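PDB 4XCW: molybdopterin adenylyltransferase from Helicobacter pylori, which probably transfers the adenylyl group of ATP to molybdopterin, giving the adenylylated intermediate of molybdenum cofactor biosynthesis. Local coordinates for residues D24-A29 with G136-I141; K96-F101 with A123-K128; E103-T108 with R142-A147; A147-I152 with K169-F174. All blocks are in the same frame, centred on the assembly; numbering follows the deposited sequence. Where two conformers were deposited one is given.

Contact 1 of 4, residues D24-A29 with G136-I141; sequences DLSGKA and GKPKSI
Ala29 and Pro138 meet through their CB atoms, 3.8 Å apart. The contact joins the starts of two helices, 25-37 and 138-148, in the alpha/beta fold of the molybdopterin-binding domain. The backbones come closest at Ser26 and Pro138, with CA atoms 5.2 Å apart. The Pro138 ring lies against the first turn of helix 25-37. Its CB faces Ala29, while Pro138 CG lies 4.3 Å from Leu25 CB. The ring thus reaches two residues that the helix itself ties together by the bond from Ala29 N to Leu25 O.

Ile141 fills in on the buried side. Its CG1 sits anti to the carbonyl carbon and beside the backbone N (chi1 -74°). At the end of this branch, Ile141 CD1 lies 3.6 Å from Ser26 O and 3.7 Å from Ser26 CB. Ser26 OG also points at Gly136 O, but the two atoms are modelled too close, and the nature of that contact is doubtful. The well-defined contacts between the segments are van der Waals ones.

In the next shell, the side chains of Ser26 and Ile141 both touch Thr75 on strand 71-75, so both helix starts pack on the same residue of the sheet. Ile141 also packs on Pro135, just before the second segment. Farther out, Lys139 NZ forms a salt bridge with Glu143. Lys137 holds the N-cap position of helix 138-148, and in the first turn Ile141 N donates to Lys137 O at 2.8 Å.

Contact 2 of 4, residues K96-F101 with A123-K128; sequences KMLPGF and AGIRNK
Lys96 and Ile125 form an antiparallel hydrogen-bonded pair. Ile125 N donates to Lys96 O at 2.7 Å. A second bond runs from Leu98 N to Ala123 O and is 2.8 Å long. Between them lies the non-hydrogen-bonded pair Met97 and Gly124, whose CA atoms are only 3.9 Å apart. Gly124 has no side chain, which leaves room for this close approach, and Met97 SD lies 4.1 Å from Gly124 CA.

The packing is tight on the Leu98 side. Leu98 CD1 meets Ile125 CD1 at 3.8 Å, and the pair rests on Leu130 and Cys155. Ala123 CB presses against Phe101 CB at 3.5 Å and also touches ring atom CG. Leu98 and Phe101 both pack on Leu118 of the second subunit.

The Met97 side is more open. Met97 is partly exposed, though its chain bends at chi2 and again at chi3 (-70°), and Met97 CE comes to 3.3 Å from Ala123 O. Met97 O accepts a bond from Arg120 NE of the second subunit. At the turn into helix 99-110 a water bridges the segments: it donates to Leu98 O at 2.7 Å and accepts a weak bond from Ala123 N.

Strand 96-97 is thus the short antiparallel edge of this chain's mixed sheet, beside strand 123-126, at a subunit interface of the trimer.

Contact 3 of 4, residues E103-T108 with R142-A147; sequences ELMRMT and RECLEA
The helices carrying Met105 and Cys144 approach to 9.6 Å between the axes of segments 103-108 and 142-147, with 131° between their N-to-C directions. This is helix-helix packing in the alpha/beta fold of the molybdopterin-binding domain, and it joins helix 99-110 to helix 138-148.

The backbones come closest at Met105 and Cys144, where two sulfurs meet. Met105 SD lies 3.4 Å from Cys144 SG, and Met105 CG is nearly as close to it. Both residues are buried. Met105 also touches Ile132 and Cys144 touches Leu134, so both side chains also pack on strand 129-134.

A second patch forms round Ala147. Ala147 CB lies 3.4 Å from Thr108 OG1 and 3.9 Å from Thr108 CG2. Leu104 comes from one turn earlier on the same helix as Thr108, and Leu104 CD2 lies 3.6 Å from Ala147 O. Thr108 CG2 also approaches Glu143 O. The carboxylate of Glu143 is engaged in a salt bridge with Lys139.

Other residues of helix 99-110 face the neighbouring subunits. Glu103 OE2 pairs with Arg106 NH2 of the second subunit, and Arg106 NH2 with Glu103 OE2 of the third.

The Thr108 hydroxyl is satisfied within its own helix. Thr108 OG1 stands beside the backbone N, anti to the carbonyl carbon (chi1 -57°), and donates to Leu104 O at 2.7 Å. It comes from above the carbonyl plane, 36° out of it, while Thr108 N reaches the same Leu104 O from the opposite face.

Contact 4 of 4, residues A147-I152 with K169-F174; sequences AVFPAI and KNIQAF
Ile171 meets the ring of Phe149 with its CG2 methyl, which lies 3.8 Å from Phe149 CD2 and equally near CE2. The two side chains cross obliquely. Ile171 CG1 is anti to the backbone N (chi1 -166°), which leaves CG2 in the crowded position between N and the carbonyl carbon. Ile171 CG1 touches Phe149 CD2 as well, and it lies 4.3 Å from Pro150 CG. Phe149 in turn meets the ring of Tyr37, with the planes at about 50°. Ile171 and Phe149 thus pack beside Tyr37, at the end of helix 25-37.

Gln172 takes part through its backbone. Gln172 O lies 3.1 Å from Pro150 CB and also meets Pro150 CG. The CB of Gln172 points away from segment 147-152, and its NE2 bonds to Glu168 O.

Ala173 lies beside Pro150, with Ala173 CA 3.6 Å from Pro150 O. The backbones are nearest here.

Phe174 N donates to the same Pro150 O in a bond that is straight (163°) but weak, at 3.3 Å. A water adds a second link: it donates to Pro150 O at 2.8 Å and to Phe174 O at 2.7 Å. The second subunit lies close by, with its Pro114 on Pro150 and its Thr115 on Phe174.

Residues 171-174 thus run in extended form along the 3-10 turn 149-151, without regular strand pairing. Apolar contacts at Ile171 are joined by a polar part that converges on one carbonyl, Pro150 O, which takes one weak direct bond and one water bridge.

In the fold
Helix 138-148 ties much of the set together. Its start makes contact 1, its middle contact 3, and its end opens contact 4. Contacts 3 and 4 share Ala147, and their centres are 11 Å apart. Helix 99-110 begins in contact 2 and continues into contact 3. Contacts 1 and 2 lie on opposite sides of the chain's centre, about 22 Å between centres. Along the chain, contact 3 crosses both contact 1 and contact 2, while contact 4 follows all three. Val148 packs against Phe101 and Met105, so it connects contact 4 with contacts 2 and 3. These three also touch the second subunit, so this side faces a trimer interface, whereas no other chain touches contact 1.

Contact 1 of 4, residues D24-A29 with G136-I141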
loop_
_atom_site.group_PDB
_atom_site.type_symbol
_atom_site.label_atom_id
_atom_site.label_comp_id
_atom_site.label_asym_id
_atom_site.label_seq_id
_atom_site.Cartn_x
_atom_site.Cartn_y
_atom_site.Cartn_z
ATOM N N ASP B 24 20.543 6.214 22.929
ATOM C CA ASP B 24 19.415 7.082 23.240
ATOM C C ASP B 24 19.167 8.170 22.197
ATOM O O ASP B 24 18.199 8.916 22.311
ATOM C CB ASP B 24 19.625 7.738 24.607
ATOM C CG ASP B 24 19.215 6.842 25.758
ATOM O OD1 ASP B 24 19.080 5.617 25.549
ATOM O OD2 ASP B 24 19.024 7.367 26.875
ATOM N N LEU B 25 20.031 8.259 21.189
ATOM C CA LEU B 25 19.972 9.359 20.223
ATOM C C LEU B 25 18.627 9.481 19.507
ATOM O O LEU B 25 18.081 10.578 19.383
ATOM C CB LEU B 25 21.082 9.217 19.177
ATOM C CG LEU B 25 22.487 9.676 19.574
ATOM C CD1 LEU B 25 23.374 9.799 18.338
ATOM C CD2 LEU B 25 22.436 10.986 20.351
ATOM N N SER B 26 18.105 8.357 19.031
ATOM C CA SER B 26 16.845 8.355 18.298
ATOM C C SER B 26 15.689 8.768 19.198
ATOM O O SER B 26 14.856 9.586 18.811
ATOM C CB SER B 26 16.585 6.979 17.689
ATOM O OG SER B 26 17.603 6.660 16.755
ATOM N N GLY B 27 15.658 8.215 20.406
ATOM C CA GLY B 27 14.641 8.558 21.381
ATOM C C GLY B 27 14.698 10.021 21.773
ATOM O O GLY B 27 13.665 10.669 21.934
ATOM N N LYS B 28 15.910 10.547 21.923
ATOM C CA LYS B 28 16.089 11.951 22.274
ATOM C C LYS B 28 15.578 12.863 21.165
ATOM O O LYS B 28 14.995 13.913 21.435
ATOM C CB LYS B 28 17.561 12.261 22.567
ATOM C CG LYS B 28 18.107 11.639 23.845
ATOM C CD LYS B 28 19.547 12.086 24.102
ATOM C CE LYS B 28 20.224 11.253 25.188
ATOM N NZ LYS B 28 19.486 11.268 26.483
ATOM N N ALA B 29 15.797 12.460 19.918
ATOM C CA ALA B 29 15.337 13.242 18.779
ATOM C C ALA B 29 13.816 13.256 18.724
ATOM O O ALA B 29 13.207 14.271 18.390
ATOM C CB ALA B 29 15.913 12.691 17.485
ATOM N N GLY B 136 15.188 5.266 12.078
ATOM C CA GLY B 136 16.177 5.041 13.115
ATOM C C GLY B 136 17.102 6.217 13.389
ATOM O O GLY B 136 17.579 6.390 14.512
ATOM N N LYS B 137 17.361 7.032 12.373
ATOM C CA LYS B 137 18.338 8.112 12.505
ATOM C C LYS B 137 17.654 9.438 12.821
ATOM O O LYS B 137 16.608 9.748 12.249
ATOM C CB LYS B 137 19.176 8.223 11.229
ATOM C CG LYS B 137 20.159 7.072 11.060
ATOM C CD LYS B 137 20.448 6.747 9.602
ATOM C CE LYS B 137 21.257 7.837 8.929
ATOM N NZ LYS B 137 21.766 7.386 7.604
ATOM N N PRO B 138 18.234 10.216 13.752
ATOM C CA PRO B 138 17.652 11.491 14.190
ATOM C C PRO B 138 17.220 12.399 13.038
ATOM O O PRO B 138 16.109 12.916 13.087
ATOM C CB PRO B 138 18.788 12.122 14.992
ATOM C CG PRO B 138 19.483 10.945 15.593
ATOM C CD PRO B 138 19.425 9.858 14.541
ATOM N N LYS B 139 18.068 12.573 12.025
ATOM C CA LYS B 139 17.725 13.415 10.880
ATOM C C LYS B 139 16.514 12.860 10.138
ATOM O O LYS B 139 15.601 13.609 9.778
ATOM C CB LYS B 139 18.917 13.546 9.927
ATOM C CG LYS B 139 18.644 14.410 8.698
ATOM C CD LYS B 139 19.925 14.685 7.918
ATOM C CE LYS B 139 19.653 15.500 6.662
ATOM N NZ LYS B 139 18.838 14.751 5.666
ATOM N N SER B 140 16.501 11.546 9.923
ATOM C CA SER B 140 15.361 10.883 9.282
ATOM C C SER B 140 14.085 10.994 10.116
ATOM O O SER B 140 12.983 11.172 9.579
ATOM C CB SER B 140 15.679 9.408 9.023
ATOM O OG SER B 140 16.822 9.272 8.196
ATOM N N ILE B 141 14.231 10.866 11.432
ATOM C CA ILE B 141 13.094 10.998 12.334
ATOM C C ILE B 141 12.466 12.387 12.215
ATOM O O ILE B 141 11.245 12.517 12.133
ATOM C CB ILE B 141 13.506 10.722 13.795
ATOM C CG1 ILE B 141 13.732 9.219 13.996
ATOM C CG2 ILE B 141 12.436 11.238 14.766
ATOM C CD1 ILE B 141 14.485 8.856 15.271
#

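Contact 2 of 4, residues K96-F101 with A123-K128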
loop_
_atom_site.group_PDB
_atom_site.type_symbol
_atom_site.label_atom_id
_atom_site.label_comp_id
_atom_site.label_asym_id
_atom_site.label_seq_id
_atom_site.Cartn_x
_atom_site.Cartn_y
_atom_site.Cartn_z
ATOM N N LYS B 96 -7.016 -1.403 13.356
ATOM C CA LYS B 96 -7.108 -0.804 12.018
ATOM C C LYS B 96 -5.748 -0.265 11.610
ATOM O O LYS B 96 -5.140 0.476 12.379
ATOM C CB LYS B 96 -8.095 0.365 11.983
ATOM C CG LYS B 96 -9.565 0.044 12.082
ATOM C CD LYS B 96 -10.353 1.347 11.963
ATOM C CE LYS B 96 -11.859 1.119 11.918
ATOM N NZ LYS B 96 -12.415 0.682 13.232
ATOM N N MET B 97 -5.277 -0.588 10.406
ATOM C CA MET B 97 -4.039 0.019 9.922
ATOM C C MET B 97 -4.356 1.231 9.044
ATOM O O MET B 97 -5.429 1.312 8.443
ATOM C CB MET B 97 -3.192 -0.994 9.141
ATOM C CG MET B 97 -2.765 -2.208 9.958
ATOM S SD MET B 97 -1.765 -1.764 11.400
ATOM C CE MET B 97 -0.236 -1.235 10.652
ATOM N N LEU B 98 -3.415 2.166 8.981
ATOM C CA LEU B 98 -3.570 3.375 8.178
ATOM C C LEU B 98 -2.482 3.405 7.113
ATOM O O LEU B 98 -1.412 3.963 7.339
ATOM C CB LEU B 98 -3.497 4.620 9.065
ATOM C CG LEU B 98 -4.472 4.657 10.242
ATOM C CD1 LEU B 98 -4.155 5.804 11.197
ATOM C CD2 LEU B 98 -5.905 4.761 9.732
ATOM N N PRO B 99 -2.742 2.778 5.952
ATOM C CA PRO B 99 -1.733 2.660 4.894
ATOM C C PRO B 99 -1.215 4.011 4.399
ATOM O O PRO B 99 -0.113 4.067 3.861
ATOM C CB PRO B 99 -2.474 1.917 3.773
ATOM C CG PRO B 99 -3.914 2.059 4.084
ATOM C CD PRO B 99 -4.012 2.132 5.576
ATOM N N GLY B 100 -1.996 5.071 4.577
ATOM C CA GLY B 100 -1.591 6.394 4.126
ATOM C C GLY B 100 -0.334 6.905 4.806
ATOM O O GLY B 100 0.451 7.643 4.203
ATOM N N PHE B 101 -0.134 6.511 6.060
ATOM C CA PHE B 101 1.078 6.895 6.780
ATOM C C PHE B 101 2.294 6.225 6.172
ATOM O O PHE B 101 3.292 6.881 5.912
ATOM C CB PHE B 101 0.991 6.527 8.259
ATOM C CG PHE B 101 0.276 7.540 9.108
ATOM C CD1 PHE B 101 -1.095 7.465 9.295
ATOM C CD2 PHE B 101 0.978 8.556 9.734
ATOM C CE1 PHE B 101 -1.755 8.389 10.091
ATOM C CE2 PHE B 101 0.325 9.485 10.529
ATOM C CZ PHE B 101 -1.047 9.402 10.705
ATOM N N ALA B 123 1.540 2.492 10.292
ATOM C CA ALA B 123 0.824 3.133 11.381
ATOM C C ALA B 123 -0.544 2.501 11.507
ATOM O O ALA B 123 -1.088 1.985 10.533
ATOM C CB ALA B 123 0.713 4.620 11.159
ATOM N N GLY B 124 -1.091 2.519 12.718
ATOM C CA GLY B 124 -2.394 1.932 12.950
ATOM C C GLY B 124 -3.021 2.417 14.238
ATOM O O GLY B 124 -2.398 3.140 15.018
ATOM N N ILE B 125 -4.258 1.996 14.466
ATOM C CA ILE B 125 -5.007 2.396 15.642
ATOM C C ILE B 125 -5.199 1.227 16.596
ATOM O O ILE B 125 -5.604 0.152 16.179
ATOM C CB ILE B 125 -6.392 2.940 15.258
ATOM C CG1 ILE B 125 -6.259 4.083 14.255
ATOM C CG2 ILE B 125 -7.170 3.351 16.510
ATOM C CD1 ILE B 125 -5.418 5.246 14.767
ATOM N N ARG B 126 -4.876 1.438 17.869
ATOM C CA ARG B 126 -5.300 0.535 18.934
ATOM C C ARG B 126 -6.131 1.329 19.925
ATOM O O ARG B 126 -5.593 2.141 20.681
ATOM C CB ARG B 126 -4.112 -0.112 19.654
ATOM C CG ARG B 126 -4.559 -1.029 20.790
ATOM C CD ARG B 126 -3.390 -1.653 21.555
ATOM N NE ARG B 126 -3.886 -2.456 22.670
ATOM C CZ ARG B 126 -4.170 -3.747 22.582
ATOM N NH1 ARG B 126 -3.983 -4.390 21.434
ATOM N NH2 ARG B 126 -4.628 -4.399 23.640
ATOM N N ASN B 127 -7.437 1.088 19.908
ATOM C CA ASN B 127 -8.388 1.798 20.760
ATOM C C ASN B 127 -8.260 3.311 20.599
ATOM O O ASN B 127 -8.572 3.841 19.535
ATOM C CB ASN B 127 -8.207 1.377 22.220
ATOM C CG ASN B 127 -8.500 -0.095 22.427
ATOM O OD1 ASN B 127 -9.415 -0.644 21.810
ATOM N ND2 ASN B 127 -7.719 -0.745 23.282
ATOM N N LYS B 128 -7.808 4.003 21.640
ATOM C CA LYS B 128 -7.708 5.459 21.583
ATOM C C LYS B 128 -6.260 5.897 21.349
ATOM O O LYS B 128 -5.880 7.028 21.667
ATOM C CB LYS B 128 -8.266 6.075 22.868
ATOM C CG LYS B 128 -9.713 5.662 23.136
ATOM C CD LYS B 128 -10.325 6.349 24.351
ATOM C CE LYS B 128 -11.778 5.923 24.521
ATOM N NZ LYS B 128 -12.476 6.690 25.585
HETATM O O HOH W 1 0.927 2.634 7.226
#

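Contact 3 of 4, residues E103-T108 with R142-A147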
loop_
_atom_site.group_PDB
_atom_site.type_symbol
_atom_site.label_atom_id
_atom_site.label_comp_id
_atom_site.label_asym_id
_atom_site.label_seq_id
_atom_site.Cartn_x
_atom_site.Cartn_y
_atom_site.Cartn_z
ATOM N N GLU B 103 2.625 5.088 3.195
ATOM C CA GLU B 103 2.838 5.666 1.873
ATOM C C GLU B 103 3.600 6.983 1.946
ATOM O O GLU B 103 4.582 7.190 1.222
ATOM C CB GLU B 103 1.497 5.877 1.173
ATOM C CG GLU B 103 0.836 4.580 0.761
ATOM C CD GLU B 103 -0.637 4.733 0.456
ATOM O OE1 GLU B 103 -1.163 5.873 0.533
ATOM O OE2 GLU B 103 -1.270 3.703 0.148
ATOM N N LEU B 104 3.156 7.867 2.829
ATOM C CA LEU B 104 3.748 9.193 2.913
ATOM C C LEU B 104 5.160 9.138 3.487
ATOM O O LEU B 104 6.029 9.888 3.056
ATOM C CB LEU B 104 2.873 10.124 3.754
ATOM C CG LEU B 104 3.416 11.551 3.899
ATOM C CD1 LEU B 104 3.618 12.175 2.533
ATOM C CD2 LEU B 104 2.496 12.412 4.767
ATOM N N MET B 105 5.394 8.258 4.462
ATOM C CA MET B 105 6.727 8.179 5.057
ATOM C C MET B 105 7.752 7.683 4.026
ATOM O O MET B 105 8.873 8.191 3.966
ATOM C CB MET B 105 6.724 7.284 6.307
ATOM C CG MET B 105 5.932 7.876 7.469
ATOM S SD MET B 105 6.076 6.987 9.044
ATOM C CE MET B 105 5.240 5.443 8.683
ATOM N N ARG B 106 7.362 6.717 3.197
ATOM C CA ARG B 106 8.228 6.303 2.091
ATOM C C ARG B 106 8.434 7.408 1.053
ATOM O O ARG B 106 9.560 7.615 0.605
ATOM C CB ARG B 106 7.686 5.048 1.400
ATOM C CG ARG B 106 7.962 3.763 2.176
ATOM C CD ARG B 106 7.501 2.519 1.429
ATOM N NE ARG B 106 6.042 2.415 1.399
ATOM C CZ ARG B 106 5.308 1.858 2.358
ATOM N NH1 ARG B 106 5.889 1.350 3.435
ATOM N NH2 ARG B 106 3.987 1.812 2.240
ATOM N N MET B 107 7.365 8.105 0.660
ATOM C CA MET B 107 7.478 9.178 -0.330
ATOM C C MET B 107 8.411 10.274 0.164
ATOM O O MET B 107 9.206 10.831 -0.604
ATOM C CB MET B 107 6.105 9.775 -0.646
ATOM C CG MET B 107 5.141 8.815 -1.305
ATOM S SD MET B 107 3.490 9.509 -1.499
ATOM C CE MET B 107 2.574 8.047 -1.970
ATOM N N THR B 108 8.309 10.577 1.452
ATOM C CA THR B 108 9.137 11.597 2.077
ATOM C C THR B 108 10.609 11.198 2.023
ATOM O O THR B 108 11.465 11.996 1.639
ATOM C CB THR B 108 8.708 11.831 3.536
ATOM O OG1 THR B 108 7.323 12.203 3.561
ATOM C CG2 THR B 108 9.536 12.943 4.167
ATOM N N ARG B 142 13.302 13.423 12.168
ATOM C CA ARG B 142 12.788 14.788 12.078
ATOM C C ARG B 142 12.001 15.013 10.793
ATOM O O ARG B 142 10.892 15.548 10.824
ATOM C CB ARG B 142 13.923 15.804 12.179
ATOM C CG ARG B 142 14.466 15.949 13.583
ATOM C CD ARG B 142 15.388 17.147 13.710
ATOM N NE ARG B 142 15.666 17.440 15.111
ATOM C CZ ARG B 142 16.679 16.921 15.795
ATOM N NH1 ARG B 142 17.522 16.087 15.200
ATOM N NH2 ARG B 142 16.852 17.240 17.071
ATOM N N GLU B 143 12.578 14.596 9.669
ATOM C CA GLU B 143 11.925 14.744 8.373
ATOM C C GLU B 143 10.616 13.970 8.325
ATOM O O GLU B 143 9.625 14.443 7.773
ATOM C CB GLU B 143 12.858 14.286 7.252
ATOM C CG GLU B 143 14.081 15.173 7.097
ATOM C CD GLU B 143 15.231 14.479 6.403
ATOM O OE1 GLU B 143 15.309 13.234 6.464
ATOM O OE2 GLU B 143 16.063 15.178 5.798
ATOM N N CYS B 144 10.618 12.779 8.911
ATOM C CA CYS B 144 9.428 11.944 8.950
ATOM C C CYS B 144 8.309 12.587 9.770
ATOM O O CYS B 144 7.173 12.688 9.308
ATOM C CB CYS B 144 9.779 10.568 9.510
ATOM S SG CYS B 144 8.398 9.422 9.600
ATOM N N LEU B 145 8.638 13.040 10.977
ATOM C CA LEU B 145 7.640 13.652 11.852
ATOM C C LEU B 145 7.110 14.951 11.247
ATOM O O LEU B 145 5.922 15.250 11.343
ATOM C CB LEU B 145 8.228 13.906 13.243
ATOM C CG LEU B 145 8.291 12.675 14.149
ATOM C CD1 LEU B 145 9.098 12.957 15.404
ATOM C CD2 LEU B 145 6.883 12.201 14.500
ATOM N N GLU B 146 7.989 15.722 10.613
ATOM C CA GLU B 146 7.558 16.959 9.967
ATOM C C GLU B 146 6.506 16.664 8.898
ATOM O O GLU B 146 5.551 17.422 8.719
ATOM C CB GLU B 146 8.753 17.699 9.356
ATOM C CG GLU B 146 8.381 19.025 8.708
ATOM C CD GLU B 146 9.592 19.843 8.307
ATOM O OE1 GLU B 146 10.722 19.462 8.680
ATOM O OE2 GLU B 146 9.415 20.866 7.613
ATOM N N ALA B 147 6.670 15.537 8.217
ATOM C CA ALA B 147 5.770 15.160 7.140
ATOM C C ALA B 147 4.428 14.640 7.642
ATOM O O ALA B 147 3.389 14.970 7.071
ATOM C CB ALA B 147 6.423 14.114 6.257
#

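Contact 4 of 4, residues A147-I152 with K169-F174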
loop_
_atom_site.group_PDB
_atom_site.type_symbol
_atom_site.label_atom_id
_atom_site.label_comp_id
_atom_site.label_asym_id
_atom_site.label_seq_id
_atom_site.Cartn_x
_atom_site.Cartn_y
_atom_site.Cartn_z
ATOM N N ALA B 147 6.670 15.537 8.217
ATOM C CA ALA B 147 5.770 15.160 7.140
ATOM C C ALA B 147 4.428 14.640 7.642
ATOM O O ALA B 147 3.389 14.970 7.071
ATOM C CB ALA B 147 6.423 14.114 6.257
ATOM N N VAL B 148 4.446 13.821 8.693
ATOM C CA VAL B 148 3.221 13.132 9.107
ATOM C C VAL B 148 2.468 13.820 10.239
ATOM O O VAL B 148 1.263 13.622 10.377
ATOM C CB VAL B 148 3.493 11.669 9.547
ATOM C CG1 VAL B 148 4.156 10.886 8.423
ATOM C CG2 VAL B 148 4.322 11.618 10.823
ATOM N N PHE B 149 3.157 14.624 11.042
ATOM C CA PHE B 149 2.490 15.232 12.191
ATOM C C PHE B 149 1.262 16.106 11.866
ATOM O O PHE B 149 0.319 16.128 12.660
ATOM C CB PHE B 149 3.462 16.067 13.023
ATOM C CG PHE B 149 2.875 16.517 14.332
ATOM C CD1 PHE B 149 2.841 15.660 15.416
ATOM C CD2 PHE B 149 2.327 17.781 14.466
ATOM C CE1 PHE B 149 2.287 16.061 16.618
ATOM C CE2 PHE B 149 1.770 18.187 15.665
ATOM C CZ PHE B 149 1.754 17.323 16.741
ATOM N N PRO B 150 1.261 16.834 10.725
ATOM C CA PRO B 150 0.062 17.644 10.471
ATOM C C PRO B 150 -1.260 16.867 10.431
ATOM O O PRO B 150 -2.313 17.490 10.525
ATOM C CB PRO B 150 0.359 18.269 9.106
ATOM C CG PRO B 150 1.842 18.443 9.121
ATOM C CD PRO B 150 2.352 17.193 9.794
ATOM N N ALA B 151 -1.207 15.541 10.327
ATOM C CA ALA B 151 -2.420 14.730 10.300
ATOM C C ALA B 151 -2.707 14.083 11.651
ATOM O O ALA B 151 -3.758 13.474 11.846
ATOM C CB ALA B 151 -2.319 13.653 9.213
ATOM N N ILE B 152 -1.779 14.217 12.590
ATOM C CA ILE B 152 -1.863 13.452 13.837
ATOM C C ILE B 152 -2.906 13.988 14.849
ATOM O O ILE B 152 -3.710 13.207 15.372
ATOM C CB ILE B 152 -0.468 13.356 14.505
ATOM C CG1 ILE B 152 0.424 12.420 13.687
ATOM C CG2 ILE B 152 -0.566 12.837 15.929
ATOM C CD1 ILE B 152 1.802 12.209 14.280
ATOM N N LYS B 169 4.066 27.892 15.693
ATOM C CA LYS B 169 5.374 28.450 15.388
ATOM C C LYS B 169 6.275 27.392 14.746
ATOM O O LYS B 169 7.203 27.715 14.006
ATOM C CB LYS B 169 6.023 29.004 16.659
ATOM C CG LYS B 169 7.339 29.711 16.426
ATOM C CD LYS B 169 7.149 30.883 15.488
ATOM C CE LYS B 169 8.476 31.492 15.092
ATOM N NZ LYS B 169 9.215 32.072 16.248
ATOM N N ASN B 170 5.989 26.125 15.022
ATOM C CA ASN B 170 6.876 25.048 14.599
ATOM C C ASN B 170 6.276 24.069 13.594
ATOM O O ASN B 170 7.008 23.428 12.840
ATOM C CB ASN B 170 7.360 24.277 15.827
ATOM C CG ASN B 170 8.256 25.115 16.717
ATOM O OD1 ASN B 170 8.980 25.988 16.238
ATOM N ND2 ASN B 170 8.216 24.851 18.019
ATOM N N ILE B 171 4.952 23.947 13.585
ATOM C CA ILE B 171 4.286 22.991 12.707
ATOM C C ILE B 171 2.815 23.381 12.558
ATOM O O ILE B 171 2.250 24.042 13.429
ATOM C CB ILE B 171 4.421 21.539 13.257
ATOM C CG1 ILE B 171 4.036 20.491 12.204
ATOM C CG2 ILE B 171 3.631 21.359 14.540
ATOM C CD1 ILE B 171 5.179 20.111 11.279
ATOM N N GLN B 172 2.205 23.004 11.439
ATOM C CA GLN B 172 0.791 23.277 11.210
ATOM C C GLN B 172 0.001 21.984 11.279
ATOM O O GLN B 172 0.403 20.989 10.687
ATOM C CB GLN B 172 0.578 23.938 9.848
ATOM C CG GLN B 172 1.384 25.204 9.627
ATOM C CD GLN B 172 1.431 26.090 10.854
ATOM O OE1 GLN B 172 0.396 26.526 11.360
ATOM N NE2 GLN B 172 2.638 26.364 11.337
ATOM N N ALA B 173 -1.113 21.981 12.003
ATOM C CA ALA B 173 -1.987 20.813 11.985
ATOM C C ALA B 173 -3.392 21.188 11.561
ATOM O O ALA B 173 -3.960 22.179 12.017
ATOM C CB ALA B 173 -2.013 20.127 13.328
ATOM N N PHE B 174 -3.944 20.369 10.680
ATOM C CA PHE B 174 -5.226 20.643 10.066
ATOM C C PHE B 174 -6.342 19.888 10.769
ATOM O O PHE B 174 -6.268 18.674 10.926
ATOM C CB PHE B 174 -5.172 20.264 8.586
ATOM C CG PHE B 174 -6.483 20.388 7.881
ATOM C CD1 PHE B 174 -7.058 21.631 7.677
ATOM C CD2 PHE B 174 -7.141 19.263 7.417
ATOM C CE1 PHE B 174 -8.268 21.750 7.025
ATOM C CE2 PHE B 174 -8.351 19.375 6.762
ATOM C CZ PHE B 174 -8.916 20.620 6.568
HETATM O O HOH W 2 -4.437 17.211 12.354
#